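Local coordinates for hypothetical protein PG1100 (Porphyromonas gingivalis, PDB 1ZBS) that is of unknown function but is probably an N-acetylglucosamine kinase of the ASKHA superfamily, which would transfer a phosphate from ATP to the sugar, at residues G156-G161 against G166-F171; I130-S135 against L229-P234; R152-S157 against S200-Q205; E48-I53 against D83-H88; N218-F223 against S253-K258. All blocks are in the same frame, centred on the assembly; numbering follows the deposited sequence.

Interaction 1. Residues G156-G161 against G166-F171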
# COMPACT_ATOMS: atom_id res chain seq x y z
N GLY A 156 8.60 5.48 -4.61
CA GLY A 156 7.87 5.16 -5.82
C GLY A 156 8.31 6.09 -6.95
O GLY A 156 8.78 5.63 -8.00
N SER A 157 8.17 7.39 -6.74
CA SER A 157 8.56 8.36 -7.75
C SER A 157 10.06 8.30 -8.01
O SER A 157 10.52 8.48 -9.14
CB SER A 157 8.17 9.76 -7.30
OG SER A 157 8.80 10.04 -6.07
N LEU A 158 10.83 8.07 -6.96
CA LEU A 158 12.28 7.99 -7.11
C LEU A 158 12.65 6.85 -8.07
O LEU A 158 13.42 7.03 -9.01
CB LEU A 158 12.91 7.74 -5.74
CG LEU A 158 14.42 7.64 -5.62
CD1 LEU A 158 15.02 9.03 -5.55
CD2 LEU A 158 14.75 6.86 -4.36
N LEU A 159 12.08 5.68 -7.82
CA LEU A 159 12.34 4.51 -8.63
C LEU A 159 11.85 4.66 -10.07
O LEU A 159 12.38 4.01 -10.98
CB LEU A 159 11.68 3.29 -7.98
CG LEU A 159 12.60 2.24 -7.34
CD1 LEU A 159 13.96 2.82 -6.98
CD2 LEU A 159 11.89 1.67 -6.13
N LYS A 160 10.87 5.52 -10.28
CA LYS A 160 10.34 5.73 -11.62
C LYS A 160 10.82 7.00 -12.30
O LYS A 160 10.14 7.57 -13.15
CB LYS A 160 8.82 5.66 -11.58
CG LYS A 160 8.36 4.32 -11.02
CD LYS A 160 7.17 3.76 -11.75
CE LYS A 160 6.78 2.44 -11.13
NZ LYS A 160 5.56 1.84 -11.77
N GLY A 161 12.02 7.43 -11.91
CA GLY A 161 12.63 8.60 -12.50
C GLY A 161 11.90 9.92 -12.41
O GLY A 161 11.98 10.73 -13.33
N GLY A 166 20.43 11.14 -10.42
CA GLY A 166 21.37 10.83 -9.36
C GLY A 166 20.76 10.61 -7.98
O GLY A 166 21.32 9.87 -7.18
N LEU A 167 19.62 11.24 -7.70
CA LEU A 167 18.99 11.10 -6.39
C LEU A 167 18.67 9.65 -6.09
O LEU A 167 18.86 9.18 -4.96
CB LEU A 167 17.69 11.92 -6.31
CG LEU A 167 17.05 12.08 -4.92
CD1 LEU A 167 18.08 12.62 -3.94
CD2 LEU A 167 15.86 13.03 -5.00
N CYS A 168 18.19 8.93 -7.09
CA CYS A 168 17.85 7.53 -6.89
C CYS A 168 19.09 6.77 -6.48
O CYS A 168 19.10 6.09 -5.46
CB CYS A 168 17.27 6.94 -8.18
SG CYS A 168 16.64 5.26 -7.98
N GLU A 169 20.15 6.90 -7.28
CA GLU A 169 21.40 6.21 -6.98
C GLU A 169 21.98 6.67 -5.65
O GLU A 169 22.60 5.88 -4.93
CB GLU A 169 22.42 6.43 -8.11
CG GLU A 169 22.00 5.85 -9.46
CD GLU A 169 21.24 6.85 -10.31
OE1 GLU A 169 20.21 7.38 -9.84
OE2 GLU A 169 21.67 7.09 -11.46
N ALA A 170 21.77 7.94 -5.30
CA ALA A 170 22.26 8.48 -4.04
C ALA A 170 21.51 7.84 -2.86
O ALA A 170 22.09 7.58 -1.81
CB ALA A 170 22.09 9.99 -4.01
N PHE A 171 20.21 7.60 -3.07
CA PHE A 171 19.32 7.00 -2.07
C PHE A 171 19.64 5.52 -1.89
O PHE A 171 19.88 5.05 -0.77
CB PHE A 171 17.85 7.14 -2.52
CG PHE A 171 16.85 6.45 -1.61
CD1 PHE A 171 16.37 7.08 -0.47
CD2 PHE A 171 16.38 5.17 -1.91
CE1 PHE A 171 15.43 6.45 0.37
CE2 PHE A 171 15.44 4.53 -1.09
CZ PHE A 171 14.97 5.17 0.06

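Interaction 2. Residues I130-S135 against L229-P234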
# COMPACT_ATOMS: atom_id res chain seq x y z
N ILE A 130 -12.60 12.64 23.55
CA ILE A 130 -12.70 12.72 22.10
C ILE A 130 -14.14 12.66 21.64
O ILE A 130 -14.90 11.76 22.01
CB ILE A 130 -11.93 11.59 21.41
CG1 ILE A 130 -10.45 11.64 21.81
CG2 ILE A 130 -12.05 11.74 19.90
CD1 ILE A 130 -9.64 10.48 21.28
N LYS A 131 -14.52 13.64 20.82
CA LYS A 131 -15.87 13.70 20.29
C LYS A 131 -16.00 13.10 18.90
O LYS A 131 -17.07 12.60 18.55
CB LYS A 131 -16.36 15.16 20.27
CG LYS A 131 -16.93 15.64 21.61
CD LYS A 131 -18.23 14.89 21.93
CE LYS A 131 -18.94 15.47 23.15
NZ LYS A 131 -20.37 15.06 23.19
N ALA A 132 -14.93 13.17 18.12
CA ALA A 132 -14.96 12.63 16.76
C ALA A 132 -13.56 12.20 16.31
O ALA A 132 -12.57 12.85 16.67
CB ALA A 132 -15.53 13.67 15.80
N ASN A 133 -13.48 11.13 15.53
CA ASN A 133 -12.20 10.59 15.07
C ASN A 133 -12.30 10.03 13.65
O ASN A 133 -13.20 9.26 13.34
CB ASN A 133 -11.76 9.45 16.00
CG ASN A 133 -10.29 9.10 15.83
OD1 ASN A 133 -9.81 8.86 14.72
ND2 ASN A 133 -9.57 9.04 16.94
N VAL A 134 -11.36 10.41 12.78
CA VAL A 134 -11.37 9.90 11.42
C VAL A 134 -10.40 8.72 11.39
O VAL A 134 -9.20 8.92 11.60
CB VAL A 134 -10.93 10.99 10.42
CG1 VAL A 134 -10.81 10.42 9.01
CG2 VAL A 134 -11.93 12.14 10.44
N SER A 135 -10.90 7.50 11.18
CA SER A 135 -9.99 6.34 11.14
C SER A 135 -8.90 6.63 10.12
O SER A 135 -9.19 7.01 8.99
CB SER A 135 -10.73 5.07 10.70
OG SER A 135 -11.85 4.78 11.51
N LEU A 229 -10.49 18.98 7.77
CA LEU A 229 -11.59 19.78 7.27
C LEU A 229 -12.96 19.28 7.69
O LEU A 229 -13.80 20.06 8.17
CB LEU A 229 -11.53 19.86 5.75
CG LEU A 229 -10.41 20.72 5.17
CD1 LEU A 229 -10.71 20.94 3.70
CD2 LEU A 229 -10.31 22.07 5.90
N ARG A 230 -13.17 17.98 7.53
CA ARG A 230 -14.44 17.33 7.86
C ARG A 230 -14.96 17.57 9.27
O ARG A 230 -16.10 17.23 9.58
CB ARG A 230 -14.34 15.82 7.60
CG ARG A 230 -14.55 15.44 6.12
CD ARG A 230 -15.98 15.75 5.70
NE ARG A 230 -16.37 15.12 4.42
CZ ARG A 230 -17.64 15.02 4.01
NH1 ARG A 230 -18.63 15.48 4.77
NH2 ARG A 230 -17.91 14.48 2.84
N TYR A 231 -14.13 18.13 10.15
CA TYR A 231 -14.61 18.39 11.50
C TYR A 231 -15.44 19.67 11.50
O TYR A 231 -16.22 19.91 12.41
CB TYR A 231 -13.45 18.50 12.49
CG TYR A 231 -12.71 17.19 12.74
CD1 TYR A 231 -13.41 16.00 12.94
CD2 TYR A 231 -11.32 17.16 12.78
CE1 TYR A 231 -12.73 14.80 13.18
CE2 TYR A 231 -10.63 15.96 13.02
CZ TYR A 231 -11.35 14.79 13.21
OH TYR A 231 -10.67 13.61 13.43
N ASN A 232 -15.26 20.48 10.46
CA ASN A 232 -16.00 21.74 10.31
C ASN A 232 -15.81 22.69 11.49
O ASN A 232 -16.78 23.26 11.99
CB ASN A 232 -17.49 21.46 10.14
CG ASN A 232 -17.79 20.59 8.93
OD1 ASN A 232 -17.35 20.88 7.82
ND2 ASN A 232 -18.56 19.53 9.13
N ARG A 233 -14.56 22.86 11.92
CA ARG A 233 -14.25 23.74 13.04
C ARG A 233 -12.94 24.52 12.81
O ARG A 233 -12.01 24.43 13.62
CB ARG A 233 -14.14 22.92 14.34
CG ARG A 233 -15.47 22.34 14.84
CD ARG A 233 -16.45 23.44 15.23
NE ARG A 233 -15.93 24.29 16.30
CZ ARG A 233 -15.94 23.96 17.59
NH1 ARG A 233 -16.43 22.80 17.98
NH2 ARG A 233 -15.43 24.79 18.50
N PRO A 234 -12.86 25.29 11.71
CA PRO A 234 -11.65 26.06 11.41
C PRO A 234 -11.37 27.18 12.41
O PRO A 234 -10.50 28.02 12.19
CB PRO A 234 -11.92 26.60 10.01
CG PRO A 234 -13.40 26.81 10.04
CD PRO A 234 -13.88 25.52 10.68

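Interaction 3. Residues R152-S157 against S200-Q205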
# COMPACT_ATOMS: atom_id res chain seq x y z
N ARG A 152 6.58 5.63 0.96
CA ARG A 152 6.20 4.91 -0.25
C ARG A 152 6.02 5.85 -1.43
O ARG A 152 6.37 5.50 -2.57
CB ARG A 152 4.94 4.06 -0.05
CG ARG A 152 3.65 4.82 0.09
CD ARG A 152 2.47 3.90 -0.23
NE ARG A 152 1.28 4.30 0.50
CZ ARG A 152 0.37 5.15 0.05
NH1 ARG A 152 0.51 5.70 -1.15
NH2 ARG A 152 -0.67 5.45 0.81
N LEU A 153 5.49 7.04 -1.18
CA LEU A 153 5.33 8.01 -2.26
C LEU A 153 6.72 8.34 -2.80
O LEU A 153 6.98 8.25 -4.01
CB LEU A 153 4.64 9.29 -1.76
CG LEU A 153 3.16 9.18 -1.35
CD1 LEU A 153 2.67 10.53 -0.82
CD2 LEU A 153 2.31 8.76 -2.56
N PHE A 154 7.62 8.69 -1.90
CA PHE A 154 8.98 9.04 -2.28
C PHE A 154 9.74 7.97 -3.07
O PHE A 154 10.20 8.23 -4.18
CB PHE A 154 9.78 9.43 -1.04
CG PHE A 154 11.19 9.82 -1.33
CD1 PHE A 154 11.47 11.01 -1.99
CD2 PHE A 154 12.24 8.99 -0.97
CE1 PHE A 154 12.78 11.36 -2.27
CE2 PHE A 154 13.55 9.33 -1.25
CZ PHE A 154 13.82 10.52 -1.90
N ILE A 155 9.88 6.76 -2.53
CA ILE A 155 10.62 5.74 -3.25
C ILE A 155 9.92 5.37 -4.57
O ILE A 155 10.58 5.01 -5.56
CB ILE A 155 10.91 4.47 -2.37
CG1 ILE A 155 9.70 3.56 -2.30
CG2 ILE A 155 11.32 4.89 -0.96
CD1 ILE A 155 9.77 2.46 -3.32
N GLY A 156 8.60 5.48 -4.61
CA GLY A 156 7.87 5.16 -5.82
C GLY A 156 8.31 6.09 -6.95
O GLY A 156 8.78 5.63 -8.00
N SER A 157 8.17 7.39 -6.74
CA SER A 157 8.56 8.36 -7.75
C SER A 157 10.06 8.30 -8.01
O SER A 157 10.52 8.48 -9.14
CB SER A 157 8.17 9.76 -7.30
OG SER A 157 8.80 10.04 -6.07
N SER A 200 12.61 8.69 6.29
CA SER A 200 12.23 10.08 6.47
C SER A 200 13.44 11.02 6.55
O SER A 200 13.45 12.06 5.91
CB SER A 200 11.36 10.22 7.73
OG SER A 200 10.62 11.42 7.67
N PRO A 201 14.48 10.65 7.32
CA PRO A 201 15.67 11.48 7.45
C PRO A 201 16.30 11.88 6.11
O PRO A 201 16.86 12.97 5.97
CB PRO A 201 16.61 10.61 8.28
CG PRO A 201 15.66 9.88 9.18
CD PRO A 201 14.57 9.47 8.20
N PHE A 202 16.21 10.99 5.12
CA PHE A 202 16.76 11.26 3.79
C PHE A 202 15.91 12.33 3.10
O PHE A 202 16.43 13.26 2.47
CB PHE A 202 16.76 9.99 2.94
CG PHE A 202 17.36 10.17 1.58
CD1 PHE A 202 18.74 10.04 1.40
CD2 PHE A 202 16.57 10.53 0.49
CE1 PHE A 202 19.32 10.27 0.15
CE2 PHE A 202 17.13 10.76 -0.76
CZ PHE A 202 18.51 10.63 -0.94
N ILE A 203 14.59 12.19 3.23
CA ILE A 203 13.65 13.13 2.64
C ILE A 203 13.81 14.51 3.27
O ILE A 203 14.00 15.51 2.57
CB ILE A 203 12.20 12.63 2.82
CG1 ILE A 203 12.02 11.32 2.03
CG2 ILE A 203 11.22 13.69 2.37
CD1 ILE A 203 10.66 10.65 2.20
N ALA A 204 13.74 14.57 4.60
CA ALA A 204 13.88 15.83 5.30
C ALA A 204 15.17 16.54 4.92
O ALA A 204 15.20 17.77 4.80
CB ALA A 204 13.84 15.60 6.81
N GLN A 205 16.23 15.77 4.71
CA GLN A 205 17.52 16.36 4.36
C GLN A 205 17.61 16.81 2.90
O GLN A 205 18.62 17.36 2.48
CB GLN A 205 18.65 15.38 4.68
CG GLN A 205 19.00 15.34 6.16
CD GLN A 205 20.08 14.34 6.50
OE1 GLN A 205 21.09 14.21 5.80
NE2 GLN A 205 19.89 13.63 7.61

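Interaction 4. Residues E48-I53 against D83-H88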
# COMPACT_ATOMS: atom_id res chain seq x y z
N GLU A 48 11.62 -5.59 29.88
CA GLU A 48 11.98 -4.28 29.36
C GLU A 48 11.47 -3.16 30.26
O GLU A 48 12.18 -2.19 30.51
CB GLU A 48 11.41 -4.10 27.95
CG GLU A 48 11.84 -5.17 26.95
CD GLU A 48 11.29 -4.93 25.55
OE1 GLU A 48 11.68 -3.93 24.91
OE2 GLU A 48 10.47 -5.75 25.08
N VAL A 49 10.25 -3.31 30.74
CA VAL A 49 9.66 -2.28 31.59
C VAL A 49 10.10 -2.39 33.05
O VAL A 49 10.64 -1.43 33.61
CB VAL A 49 8.12 -2.31 31.54
CG1 VAL A 49 7.56 -1.06 32.19
CG2 VAL A 49 7.65 -2.42 30.09
N LEU A 50 9.85 -3.54 33.66
CA LEU A 50 10.22 -3.76 35.06
C LEU A 50 11.68 -3.48 35.36
O LEU A 50 12.00 -2.80 36.33
CB LEU A 50 9.88 -5.19 35.48
CG LEU A 50 8.73 -5.36 36.49
CD1 LEU A 50 8.59 -6.83 36.83
CD2 LEU A 50 9.00 -4.54 37.75
N PRO A 51 12.60 -4.03 34.55
CA PRO A 51 14.03 -3.79 34.81
C PRO A 51 14.45 -2.33 34.66
O PRO A 51 15.50 -1.92 35.15
CB PRO A 51 14.71 -4.71 33.79
CG PRO A 51 13.73 -4.75 32.66
CD PRO A 51 12.42 -4.92 33.39
N ALA A 52 13.62 -1.55 33.97
CA ALA A 52 13.91 -0.13 33.75
C ALA A 52 13.51 0.68 34.98
O ALA A 52 14.23 1.58 35.41
CB ALA A 52 13.16 0.37 32.52
N ILE A 53 12.34 0.36 35.52
CA ILE A 53 11.82 1.03 36.71
C ILE A 53 12.45 0.41 37.95
O ILE A 53 12.80 1.11 38.91
CB ILE A 53 10.28 0.88 36.83
CG1 ILE A 53 9.83 1.14 38.27
CG2 ILE A 53 9.86 -0.50 36.42
CD1 ILE A 53 8.36 0.78 38.54
N ASP A 83 -1.20 -4.64 35.53
CA ASP A 83 -1.58 -4.86 36.91
C ASP A 83 -0.79 -6.02 37.53
O ASP A 83 -0.61 -6.07 38.75
CB ASP A 83 -3.09 -5.12 37.00
CG ASP A 83 -3.59 -5.12 38.43
OD1 ASP A 83 -3.47 -6.17 39.10
OD2 ASP A 83 -4.10 -4.07 38.89
N SER A 84 -0.31 -6.95 36.71
CA SER A 84 0.47 -8.07 37.21
C SER A 84 1.92 -7.62 37.35
O SER A 84 2.70 -8.23 38.09
CB SER A 84 0.38 -9.27 36.25
OG SER A 84 -0.93 -9.83 36.28
N MSE A 85 2.28 -6.56 36.65
CA MSE A 85 3.63 -6.02 36.75
C MSE A 85 3.77 -5.37 38.12
O MSE A 85 4.70 -5.66 38.87
CB MSE A 85 3.87 -5.00 35.64
CG MSE A 85 5.23 -4.32 35.72
SE MSE A 85 5.67 -3.38 34.10
CE MSE A 85 4.71 -1.73 34.41
N LEU A 86 2.83 -4.48 38.45
CA LEU A 86 2.82 -3.82 39.75
C LEU A 86 1.47 -4.16 40.38
O LEU A 86 0.51 -3.39 40.28
CB LEU A 86 2.97 -2.30 39.63
CG LEU A 86 4.26 -1.66 39.13
CD1 LEU A 86 5.45 -2.54 39.47
CD2 LEU A 86 4.18 -1.42 37.63
N PRO A 87 1.39 -5.34 41.03
CA PRO A 87 0.18 -5.84 41.70
C PRO A 87 -0.27 -4.97 42.86
O PRO A 87 -1.42 -5.07 43.32
CB PRO A 87 0.59 -7.24 42.13
CG PRO A 87 2.06 -7.10 42.39
CD PRO A 87 2.52 -6.28 41.21
N HIS A 88 0.63 -4.12 43.35
CA HIS A 88 0.27 -3.25 44.47
C HIS A 88 -0.02 -1.83 44.03
O HIS A 88 -0.07 -0.92 44.85
CB HIS A 88 1.38 -3.28 45.53
CG HIS A 88 1.62 -4.65 46.09
ND1 HIS A 88 0.61 -5.42 46.61
CD2 HIS A 88 2.75 -5.40 46.16
CE1 HIS A 88 1.10 -6.60 46.97
NE2 HIS A 88 2.39 -6.61 46.71

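Interaction 5. Residues N218-F223 against S253-K258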
# COMPACT_ATOMS: atom_id res chain seq x y z
N ASN A 218 2.15 18.12 -0.60
CA ASN A 218 0.89 17.59 -1.07
C ASN A 218 0.33 16.54 -0.12
O ASN A 218 -0.89 16.41 0.03
CB ASN A 218 1.04 16.99 -2.46
CG ASN A 218 1.47 18.03 -3.48
OD1 ASN A 218 1.18 19.22 -3.32
ND2 ASN A 218 2.15 17.59 -4.53
N SER A 219 1.21 15.79 0.52
CA SER A 219 0.75 14.77 1.44
C SER A 219 0.17 15.41 2.70
O SER A 219 -0.86 14.97 3.20
CB SER A 219 1.90 13.83 1.81
OG SER A 219 1.37 12.67 2.43
N PHE A 220 0.84 16.45 3.20
CA PHE A 220 0.35 17.15 4.39
C PHE A 220 -0.99 17.81 4.07
O PHE A 220 -1.90 17.81 4.90
CB PHE A 220 1.34 18.22 4.86
CG PHE A 220 2.56 17.67 5.57
CD1 PHE A 220 2.68 16.31 5.86
CD2 PHE A 220 3.59 18.53 5.96
CE1 PHE A 220 3.81 15.82 6.52
CE2 PHE A 220 4.71 18.05 6.62
CZ PHE A 220 4.82 16.68 6.90
N ASP A 221 -1.10 18.38 2.88
CA ASP A 221 -2.34 19.04 2.48
C ASP A 221 -3.46 17.99 2.45
O ASP A 221 -4.56 18.23 2.94
CB ASP A 221 -2.18 19.69 1.10
CG ASP A 221 -3.37 20.57 0.73
OD1 ASP A 221 -3.61 21.58 1.44
OD2 ASP A 221 -4.06 20.26 -0.26
N ASP A 222 -3.14 16.83 1.88
CA ASP A 222 -4.05 15.71 1.77
C ASP A 222 -4.53 15.28 3.14
O ASP A 222 -5.70 14.92 3.33
CB ASP A 222 -3.36 14.51 1.12
CG ASP A 222 -3.86 14.23 -0.27
OD1 ASP A 222 -3.21 14.67 -1.24
OD2 ASP A 222 -4.92 13.57 -0.38
N PHE A 223 -3.61 15.27 4.10
CA PHE A 223 -3.97 14.88 5.46
C PHE A 223 -5.02 15.84 6.01
O PHE A 223 -6.02 15.41 6.58
CB PHE A 223 -2.75 14.86 6.38
CG PHE A 223 -3.10 14.74 7.83
CD1 PHE A 223 -3.20 15.88 8.63
CD2 PHE A 223 -3.37 13.50 8.41
CE1 PHE A 223 -3.59 15.78 9.97
CE2 PHE A 223 -3.75 13.39 9.75
CZ PHE A 223 -3.86 14.53 10.53
N SER A 253 3.58 24.12 8.65
CA SER A 253 3.06 25.48 8.87
C SER A 253 2.55 26.09 7.57
O SER A 253 1.45 26.65 7.51
CB SER A 253 4.14 26.40 9.44
OG SER A 253 4.15 26.39 10.86
N SER A 254 3.38 26.01 6.53
CA SER A 254 3.03 26.57 5.24
C SER A 254 1.74 25.97 4.70
O SER A 254 0.90 26.69 4.17
CB SER A 254 4.15 26.32 4.24
OG SER A 254 3.70 26.60 2.92
N VAL A 255 1.61 24.65 4.82
CA VAL A 255 0.42 23.96 4.35
C VAL A 255 -0.82 24.44 5.10
O VAL A 255 -1.82 24.81 4.48
CB VAL A 255 0.55 22.43 4.52
CG1 VAL A 255 -0.75 21.75 4.12
CG2 VAL A 255 1.71 21.91 3.67
N ILE A 256 -0.76 24.42 6.43
CA ILE A 256 -1.86 24.87 7.26
C ILE A 256 -2.25 26.31 6.89
O ILE A 256 -3.42 26.60 6.65
CB ILE A 256 -1.47 24.83 8.76
CG1 ILE A 256 -1.35 23.38 9.23
CG2 ILE A 256 -2.48 25.63 9.59
CD1 ILE A 256 -0.70 23.21 10.61
N LYS A 257 -1.26 27.19 6.85
CA LYS A 257 -1.48 28.60 6.52
C LYS A 257 -2.16 28.71 5.16
O LYS A 257 -3.15 29.42 4.99
CB LYS A 257 -0.14 29.34 6.48
CG LYS A 257 -0.21 30.83 6.79
CD LYS A 257 0.32 31.11 8.20
CE LYS A 257 1.80 30.75 8.33
NZ LYS A 257 2.36 31.00 9.69
N LYS A 258 -1.61 27.99 4.19
CA LYS A 258 -2.12 28.00 2.83
C LYS A 258 -3.61 27.64 2.72
O LYS A 258 -4.27 28.02 1.76
CB LYS A 258 -1.28 27.07 1.96
CG LYS A 258 -1.47 27.22 0.46
CD LYS A 258 -0.25 26.69 -0.28
CE LYS A 258 -0.47 26.62 -1.78
NZ LYS A 258 -1.45 25.56 -2.15
O HOH W 1 -2.30 23.84 1.58

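Interaction 1. Residues G156-G161 against G166-F171
Leu158, in the last turn of helix 147-159, presses against Leu167, Cys168 and Phe171 on the opening turns of helix 167-174, making a buried, wholly apolar helix-to-helix contact across a short connection. Leucine suits the place because its two methyls can serve two partners at once. Leu158 CD1 lies over the helix backbone, 3.5 Å from Cys168 CA, closer than usual for two carbons, and also meets Leu167 CG at 3.7 Å. The other methyl goes to the aromatic ring: Leu158 CD2 is 3.4 Å from Phe171 CD2 and meets the ring obliquely. With CG turned opposite its own backbone N (chi1 -179°), the fork of Leu158 opens toward the facing helix. The slim side chain of Cys168 lets the backbones come near, and the CA atoms of Leu158 and Cys168 are just 5.6 Å apart. Leu159 points the other way at its base, yet an unusual chi1 of -109° swings its branch round until Leu159 CD1 reaches Cys168 SG at 3.8 Å. Phe171 also makes edge-to-face pairs with Phe199 and Phe202, which join the contact to the neighbouring helices. On another flank Lys160 NZ forms a salt bridge with Glu144 of the second subunit. The first helix stops in a Schellman motif, with Gln162 N bonded to Ser157 O, Gly161 N to Leu158 O, and Gly161, at positive phi, in the C-prime place; the next begins with Gly166 as N-cap. Together they form a compact helix-loop-helix unit in the helical part of the second domain.

Interaction 2. Residues I130-S135 against L229-P234
Tyr231 reaches across to Ala132 and Val134, its ring standing between the loop after helix 210-229 and an edge strand. The polar part is slight. The N-H of Val134 points to Tyr231 OH in a weak, bent hydrogen bond, 3.3 Å from Val134 N to that oxygen with an N-H...O angle of 132°. The same hydroxyl has a stronger partner in Ser122 OG, so a phenol suits the place: it carries a polar tip to the strands on an otherwise apolar ring.

The apolar part is the Ala132 methyl and one valine methyl laid against the ring. Ala132 CB is 4.0 Å from Tyr231 CE1, while Val134 CG2 sits 3.9 Å from Tyr231 CZ, both approaching obliquely. Val134 sends CG2 there because this methyl lies beside its own backbone N, opposite the carbonyl carbon.

A type I turn from Leu229 to Asn232 carries the tyrosine, and a classic beta bulge puts Lys131 and Ala132 opposite Leu124. The contact lays the turn after helix 210-229 against strand 130-133 and the residue that follows, beside antiparallel strand 120-125, while Val134 packs on Lys160 and Arg230 NH2 bonds to Gly161 O, both of the second subunit.

Interaction 3. Residues R152-S157 against S200-Q205
Phe154 of helix 147-159 meets Ile203 and Phe202 of helix 200-204, and these three buried side chains make up the tight part of the contact. Ile203 lies over one face of the Phe154 ring in a CH-pi contact: its CG1 is 3.9 Å from the ring centroid and 15° off the normal. Its terminal methyl goes on past the ring, so that Ile203 CD1 reaches Phe154 CB at 3.6 Å. The two side chains run by each other in opposite directions, and the unbranched arm of isoleucine is long enough to cover both ring and stem. Phe202 comes in differently, at the rim. Phe154 CZ and Phe202 CE2 are 3.5 Å apart, with the ring planes at 48° and the centroids 5.8 Å apart, neither ring covering the other. Both phenylalanines hold CG opposite the backbone N (chi1 -179° for Phe154), an extended setting that lets them meet although the nearest CA atoms, those of Phe154 and Ile203, are 7.9 Å apart.

The outer side of segment 200-205 is looser and more exposed. Pro201 and Gln205 are exposed there and make no contact with residues 152-157, while Ser200, partly exposed, bonds through OG to the hydroxyl of Tyr248. Inward, Ile203 continues onto Val212 and Val216 of helix 210-229, and Phe202 touches Leu167. The contact therefore belongs to an aromatic cluster in a small helical hydrophobic core, set within the helical stretch, without strands, between strands 130-133 and 238-241 of the second domain.

Interaction 4. Residues E48-I53 against D83-H88
Met85, present as selenomethionine, reaches from the end of helix 75-85 to Val49 and Leu50 near the end of helix 38-53. Its long, unbranched side chain is the main bump. CG stands opposite the backbone N (chi1 176°) and the chain runs out almost straight as far as selenium, where a bend at chi3 (83°) turns the methyl aside. The hollow it enters is bounded by the two neighbouring residues of the other helix. Val49 offers its branch: Val49 CG1 lies 3.6 Å from Met85 SE and 3.7 Å from Met85 CE, the two side chains crossing at about a right angle. Leu50 instead lies alongside in the reverse direction, with Leu50 CG 3.7 Å from Met85 CG. Its own chi1 of -111° departs from the staggered settings and brings the fork towards the partner helix. Leu86, following Met85, adds a second, looser touch, Leu86 CD1 being 4.4 Å from Leu50 CD2.

Proline has no N-H to bond to the turn before, so Pro51 fits the kink of helix 38-53 at 51 and 52; Val49 O accepts from both Ala52 N and Ile53 N. Val49 also packs on Trp14 of strand 11-18, so the contact lies above the first sheet. The contact is wholly apolar, selenium standing in the place of the methionine sulfur, so cohesion must come from dispersion and the exclusion of water, forces that set no strict direction and suit a flexible methionine chain fitted between branched neighbours.

Interaction 5. Residues N218-F223 against S253-K258
Val255 gives up the most surface here, fitting its two methyls against Asp221 and Phe220 of helix 210-229. Val255 CG1, opposite the backbone N (chi1 175°), lies over the facing helix backbone, 3.5 Å from Asp221 CA. The second methyl, Val255 CG2, takes Phe220, 3.9 Å from Phe220 CB, near the plane of the ring and at its edge; the rest of that ring leads away. A short, branched side chain suits such a place, since the CA atoms of Asp221 and Val255 are only 5.9 Å apart.

Helix 249-258 lies on the crossover between the parallel strands 238-241 and 263-267, a beta-alpha-beta unit of the second domain. Helix 210-229 packs beside it, and Phe223 and Ile256, one from each helix, both touch Phe240 of the sheet.

Asp221 marks the polar border of the contact. A water donates to Asp221 OD1 at 2.6 Å and to Val255 O at 3.1 Å, bridging the helices where the methyls end. The other carboxylate oxygen, OD2, forms a salt bridge with Arg259 NH1, just past the segment, and Lys258 NZ, 5.8 Å from Asp221 OD1, may add some favourable charge without touching it.

Along the chain interaction 4 closes first, in the first domain, its centre about 36 Å or more from those of the other four, all in the second domain. Both domains carry sheets of strand order 3-2-1-4-5, as in ASKHA proteins. Interactions 1 and 3 lie wholly between the segments of interaction 2, share helix 147-159 and have centres about 9 Å apart; Phe171 CD1 meets Phe202 CD2 at 3.6 Å, making one core. Helix 210-229 carries one side of interaction 5 and runs on to the turn used by interaction 2; their segments alternate along the chain. Interactions 1, 2 and 3 border the second subunit, so parts of the second domain serve both fold and dimer.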